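Local coordinates for UBP3-associated protein BRE5 (Saccharomyces cerevisiae, PDB 2QIY) that works together with the ubiquitin protease UBP3 in de-ubiquitination, here represented by its NTF2-like domain, at residues Y22-R25 with M26-D29; I14-A17 with F18-Y22. All coordinates share one frame; numbering follows the deposited sequence.

Interaction 1: Y22-R25 with M26-D29; sequences YYER and MRTD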
loop_
_atom_site.group_PDB
_atom_site.type_symbol
_atom_site.label_atom_id
_atom_site.label_comp_id
_atom_site.label_asym_id
_atom_site.label_seq_id
_atom_site.Cartn_x
_atom_site.Cartn_y
_atom_site.Cartn_z
ATOM N N TYR A 22 13.052 2.612 -11.014
ATOM C CA TYR A 22 11.699 2.563 -11.579
ATOM C C TYR A 22 11.149 3.958 -11.904
ATOM O O TYR A 22 10.674 4.202 -13.013
ATOM C CB TYR A 22 10.780 1.877 -10.568
ATOM C CG TYR A 22 9.317 1.850 -10.920
ATOM C CD1 TYR A 22 8.788 0.808 -11.665
ATOM C CD2 TYR A 22 8.448 2.843 -10.461
ATOM C CE1 TYR A 22 7.425 0.764 -11.961
ATOM C CE2 TYR A 22 7.069 2.812 -10.747
ATOM C CZ TYR A 22 6.567 1.769 -11.507
ATOM O OH TYR A 22 5.225 1.730 -11.798
ATOM N N TYR A 23 11.206 4.875 -10.941
ATOM C CA TYR A 23 10.632 6.199 -11.193
ATOM C C TYR A 23 11.461 7.021 -12.148
ATOM O O TYR A 23 10.923 7.807 -12.934
ATOM C CB TYR A 23 10.356 6.960 -9.904
ATOM C CG TYR A 23 9.298 6.317 -9.036
ATOM C CD1 TYR A 23 7.952 6.268 -9.433
ATOM C CD2 TYR A 23 9.640 5.767 -7.798
ATOM C CE1 TYR A 23 6.972 5.660 -8.610
ATOM C CE2 TYR A 23 8.682 5.185 -6.974
ATOM C CZ TYR A 23 7.358 5.128 -7.383
ATOM O OH TYR A 23 6.421 4.551 -6.562
ATOM N N GLU A 24 12.770 6.815 -12.130
ATOM C CA GLU A 24 13.609 7.591 -13.009
ATOM C C GLU A 24 13.495 7.098 -14.447
ATOM O O GLU A 24 13.626 7.895 -15.373
ATOM C CB GLU A 24 15.036 7.653 -12.488
ATOM C CG GLU A 24 15.155 8.539 -11.228
ATOM C CD GLU A 24 16.560 8.552 -10.633
ATOM O OE1 GLU A 24 17.384 7.687 -11.013
ATOM O OE2 GLU A 24 16.852 9.451 -9.804
ATOM N N ARG A 25 13.208 5.801 -14.628
ATOM C CA ARG A 25 12.974 5.244 -15.968
ATOM C C ARG A 25 11.751 5.875 -16.623
ATOM O O ARG A 25 11.690 5.981 -17.855
ATOM C CB ARG A 25 12.816 3.712 -15.939
ATOM C CG ARG A 25 14.112 2.976 -15.719
ATOM C CD ARG A 25 13.951 1.493 -16.021
ATOM N NE ARG A 25 13.676 0.690 -14.826
ATOM C CZ ARG A 25 12.488 0.193 -14.509
ATOM N NH1 ARG A 25 11.436 0.401 -15.299
ATOM N NH2 ARG A 25 12.347 -0.534 -13.406
ATOM N N MET A 26 10.773 6.274 -15.807
ATOM C CA MET A 26 9.610 7.001 -16.302
ATOM C C MET A 26 9.999 8.330 -16.903
ATOM O O MET A 26 9.428 8.750 -17.911
ATOM C CB MET A 26 8.620 7.258 -15.183
ATOM C CG MET A 26 8.088 5.976 -14.648
ATOM S SD MET A 26 6.618 6.309 -13.685
ATOM C CE MET A 26 6.039 4.620 -13.409
ATOM N N ARG A 27 10.939 9.003 -16.253
ATOM C CA ARG A 27 11.435 10.264 -16.756
ATOM C C ARG A 27 12.173 10.053 -18.070
ATOM O O ARG A 27 11.985 10.808 -19.027
ATOM C CB ARG A 27 12.394 10.880 -15.750
ATOM C CG ARG A 27 12.826 12.318 -16.052
ATOM C CD ARG A 27 13.787 12.812 -14.970
ATOM N NE ARG A 27 14.951 11.928 -14.888
ATOM C CZ ARG A 27 15.681 11.679 -13.797
ATOM N NH1 ARG A 27 15.403 12.253 -12.630
ATOM N NH2 ARG A 27 16.709 10.839 -13.883
ATOM N N THR A 28 13.015 9.032 -18.107
ATOM C CA THR A 28 13.956 8.897 -19.215
ATOM C C THR A 28 13.402 8.215 -20.464
ATOM O O THR A 28 13.767 8.616 -21.583
ATOM C CB THR A 28 15.288 8.233 -18.780
ATOM O OG1 THR A 28 15.038 6.902 -18.363
ATOM C CG2 THR A 28 15.901 8.972 -17.626
ATOM N N ASP A 29 12.564 7.186 -20.293
ATOM C CA ASP A 29 12.012 6.479 -21.465
ATOM C C ASP A 29 10.848 5.553 -21.143
ATOM O O ASP A 29 11.057 4.368 -20.873
ATOM C CB ASP A 29 13.103 5.697 -22.203
ATOM C CG ASP A 29 12.638 5.183 -23.555
ATOM O OD1 ASP A 29 11.414 5.267 -23.857
ATOM O OD2 ASP A 29 13.498 4.687 -24.325
HETATM O O HOH W 1 15.643 11.760 -9.475
#

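Interaction 2: I14-A17 with F18-Y22; sequences ICFA and FLQNY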
loop_
_atom_site.group_PDB
_atom_site.type_symbol
_atom_site.label_atom_id
_atom_site.label_comp_id
_atom_site.label_asym_id
_atom_site.label_seq_id
_atom_site.Cartn_x
_atom_site.Cartn_y
_atom_site.Cartn_z
ATOM N N ILE A 14 18.459 -3.299 -2.273
ATOM C CA ILE A 14 17.824 -3.574 -3.555
ATOM C C ILE A 14 16.460 -2.888 -3.685
ATOM O O ILE A 14 16.115 -2.417 -4.771
ATOM C CB ILE A 14 17.847 -5.086 -4.029
ATOM C CG1 ILE A 14 16.481 -5.782 -3.943
ATOM C CG2 ILE A 14 19.086 -5.856 -3.494
ATOM C CD1 ILE A 14 16.104 -6.253 -2.574
ATOM N N CYS A 15 15.720 -2.785 -2.578
ATOM C CA CYS A 15 14.419 -2.084 -2.608
ATOM C C CYS A 15 14.580 -0.603 -2.911
ATOM O O CYS A 15 13.825 -0.044 -3.697
ATOM C CB CYS A 15 13.663 -2.246 -1.298
ATOM S SG CYS A 15 13.119 -3.913 -1.015
ATOM N N PHE A 16 15.579 0.026 -2.294
ATOM C CA PHE A 16 15.795 1.443 -2.506
ATOM C C PHE A 16 16.237 1.706 -3.947
ATOM O O PHE A 16 15.692 2.610 -4.605
ATOM C CB PHE A 16 16.794 2.003 -1.498
ATOM C CG PHE A 16 16.934 3.492 -1.561
ATOM C CD1 PHE A 16 16.106 4.313 -0.801
ATOM C CD2 PHE A 16 17.906 4.079 -2.379
ATOM C CE1 PHE A 16 16.239 5.704 -0.852
ATOM C CE2 PHE A 16 18.052 5.467 -2.440
ATOM C CZ PHE A 16 17.215 6.285 -1.674
ATOM N N ALA A 17 17.172 0.889 -4.441
ATOM C CA ALA A 17 17.636 0.972 -5.832
ATOM C C ALA A 17 16.506 0.691 -6.810
ATOM O O ALA A 17 16.361 1.400 -7.813
ATOM C CB ALA A 17 18.814 0.023 -6.086
ATOM N N PHE A 18 15.706 -0.331 -6.517
ATOM C CA PHE A 18 14.580 -0.651 -7.381
ATOM C C PHE A 18 13.658 0.545 -7.579
ATOM O O PHE A 18 13.277 0.875 -8.711
ATOM C CB PHE A 18 13.735 -1.821 -6.863
ATOM C CG PHE A 18 12.465 -1.954 -7.622
ATOM C CD1 PHE A 18 11.287 -1.413 -7.122
ATOM C CD2 PHE A 18 12.472 -2.501 -8.906
ATOM C CE1 PHE A 18 10.109 -1.461 -7.871
ATOM C CE2 PHE A 18 11.301 -2.551 -9.675
ATOM C CZ PHE A 18 10.111 -2.030 -9.148
ATOM N N LEU A 19 13.264 1.175 -6.478
ATOM C CA LEU A 19 12.281 2.253 -6.550
ATOM C C LEU A 19 12.882 3.442 -7.270
ATOM O O LEU A 19 12.240 4.048 -8.130
ATOM C CB LEU A 19 11.864 2.670 -5.147
ATOM C CG LEU A 19 10.582 2.227 -4.431
ATOM C CD1 LEU A 19 9.612 1.305 -5.187
ATOM C CD2 LEU A 19 10.826 1.848 -2.996
ATOM N N GLN A 20 14.123 3.783 -6.923
ATOM C CA GLN A 20 14.755 4.937 -7.566
ATOM C C GLN A 20 14.868 4.707 -9.072
ATOM O O GLN A 20 14.493 5.576 -9.858
ATOM C CB GLN A 20 16.097 5.300 -6.912
ATOM C CG GLN A 20 16.413 6.785 -7.115
ATOM C CD GLN A 20 17.572 7.304 -6.268
ATOM O OE1 GLN A 20 18.100 6.611 -5.399
ATOM N NE2 GLN A 20 17.968 8.548 -6.529
ATOM N N ASN A 21 15.314 3.514 -9.465
ATOM C CA ASN A 21 15.427 3.148 -10.885
ATOM C C ASN A 21 14.098 3.133 -11.655
ATOM O O ASN A 21 14.031 3.620 -12.792
ATOM C CB ASN A 21 16.165 1.819 -11.050
ATOM C CG ASN A 21 17.642 1.920 -10.671
ATOM O OD1 ASN A 21 18.244 2.996 -10.745
ATOM N ND2 ASN A 21 18.227 0.802 -10.258
ATOM N N TYR A 22 13.052 2.612 -11.014
ATOM C CA TYR A 22 11.699 2.563 -11.579
ATOM C C TYR A 22 11.149 3.958 -11.904
ATOM O O TYR A 22 10.674 4.202 -13.013
ATOM C CB TYR A 22 10.780 1.877 -10.568
ATOM C CG TYR A 22 9.317 1.850 -10.920
ATOM C CD1 TYR A 22 8.788 0.808 -11.665
ATOM C CD2 TYR A 22 8.448 2.843 -10.461
ATOM C CE1 TYR A 22 7.425 0.764 -11.961
ATOM C CE2 TYR A 22 7.069 2.812 -10.747
ATOM C CZ TYR A 22 6.567 1.769 -11.507
ATOM O OH TYR A 22 5.225 1.730 -11.798
#

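Interaction 1: Y22-R25 with M26-D29
The terminal methyl of M26 reaches back one helical turn to the aromatic ring of Y22, its CE lying 3.4 Å from Y22 CE2 and about as close to the hydroxyl oxygen. The two side chains run obliquely to each other. Just behind that methyl, M26 SD sits 5.3 Å from the centroid of the Y22 ring, 37° off its normal, an oblique Met-aromatic contact. The sulfur also approaches the Y23 ring, more loosely, at 4.5 Å from Y23 CD1. With CG of Y22 anti to the backbone N (chi1 174°), the ring swings into the path of the extended methionine. With an alanine here in place of M26, the hydroxyl end of the Y22 ring would probably lose its methyl packing, and a gap would open beside the Y23 ring where the sulfur sat. This is the C-terminal end of the long helix 11-28, which lies on the curved sheet of the NTF2-like fold. Around the helix, E24 and R27 lie side by side, E24 CG being 3.8 Å from R27 NH2, so the aliphatic stem backs the guanidinium. Their charges stand beyond salt-bridge range, and one water joins them, donating to E24 OE2 at 2.6 Å and accepting from R27 NH1 at 3.2 Å. Main-chain bonds set the spacing: T28 N gives to E24 O at 3.0 Å, and D29 N to R25 O, just as D29 leaves helical geometry. Farther out, D142 hydrogen-bonds Y22 OH, F36 meets the R25 guanidinium in a cation-pi contact, and M26 packs on L85, a buried setting suited to an unbranched, flexible apolar chain.

Interaction 2: I14-A17 with F18-Y22
I14 and F18 are joined by the first of four successive main-chain bonds, F18 N giving its hydrogen to I14 O at 2.8 Å. L19 N to C15 O (3.1 Å), Q20 N to F16 O (3.0 Å) and N21 N to A17 O (2.9 Å) continue the i to i+4 pattern of a regular alpha-helix. Among the side chains, the chief meeting is between F16 and Q20, one turn apart and pointing the same way. Each has CG anti to the backbone N (chi1 -173° for F16), which sends both outward together, and the extended glutamine brings OE1 to 3.2 Å from F16 CE2. Ring and amide planes stand almost perpendicular, at 86°, and the oxygen approaches the ring obliquely. A long, unbranched chain can run beside the F16 side chain and carry its amide as far out as the ring; both residues also pack against apolar side chains from the chain of another protein. N21 bends back over A17 O, to which its ND2 comes within 3.1 Å at an angle too poor for a hydrogen bond; the small methyl of A17 suits this exposed side. On the side facing the sheet, the F18 ring has Y22 CB over one face, toward the rim. C15 and F18 press on I106 of strand 103-114, F18 meets F126 of strand 120-130 edge-to-face, and L19 rests on I92 of strand 85-97, fastening the helix to the concave sheet.

How the interactions relate
Interactions 1 and 2 are successive lengths of helix 11-28, their centres about 11 Å apart, and they share Y22. That tyrosine ends the 14-22 length and begins the 22-29 length, so the two contacts meet at one buried side chain. F18, Y22 and M26 therefore form an i, i+4, i+8 row on the side of the helix facing the sheet, with F126 edge-to-face against both F18 and Y22. A second row, F16, Q20, Y23, E24 and R27, comes close to the chain of another protein, apolar at the interaction 2 end and more polar at the interaction 1 end.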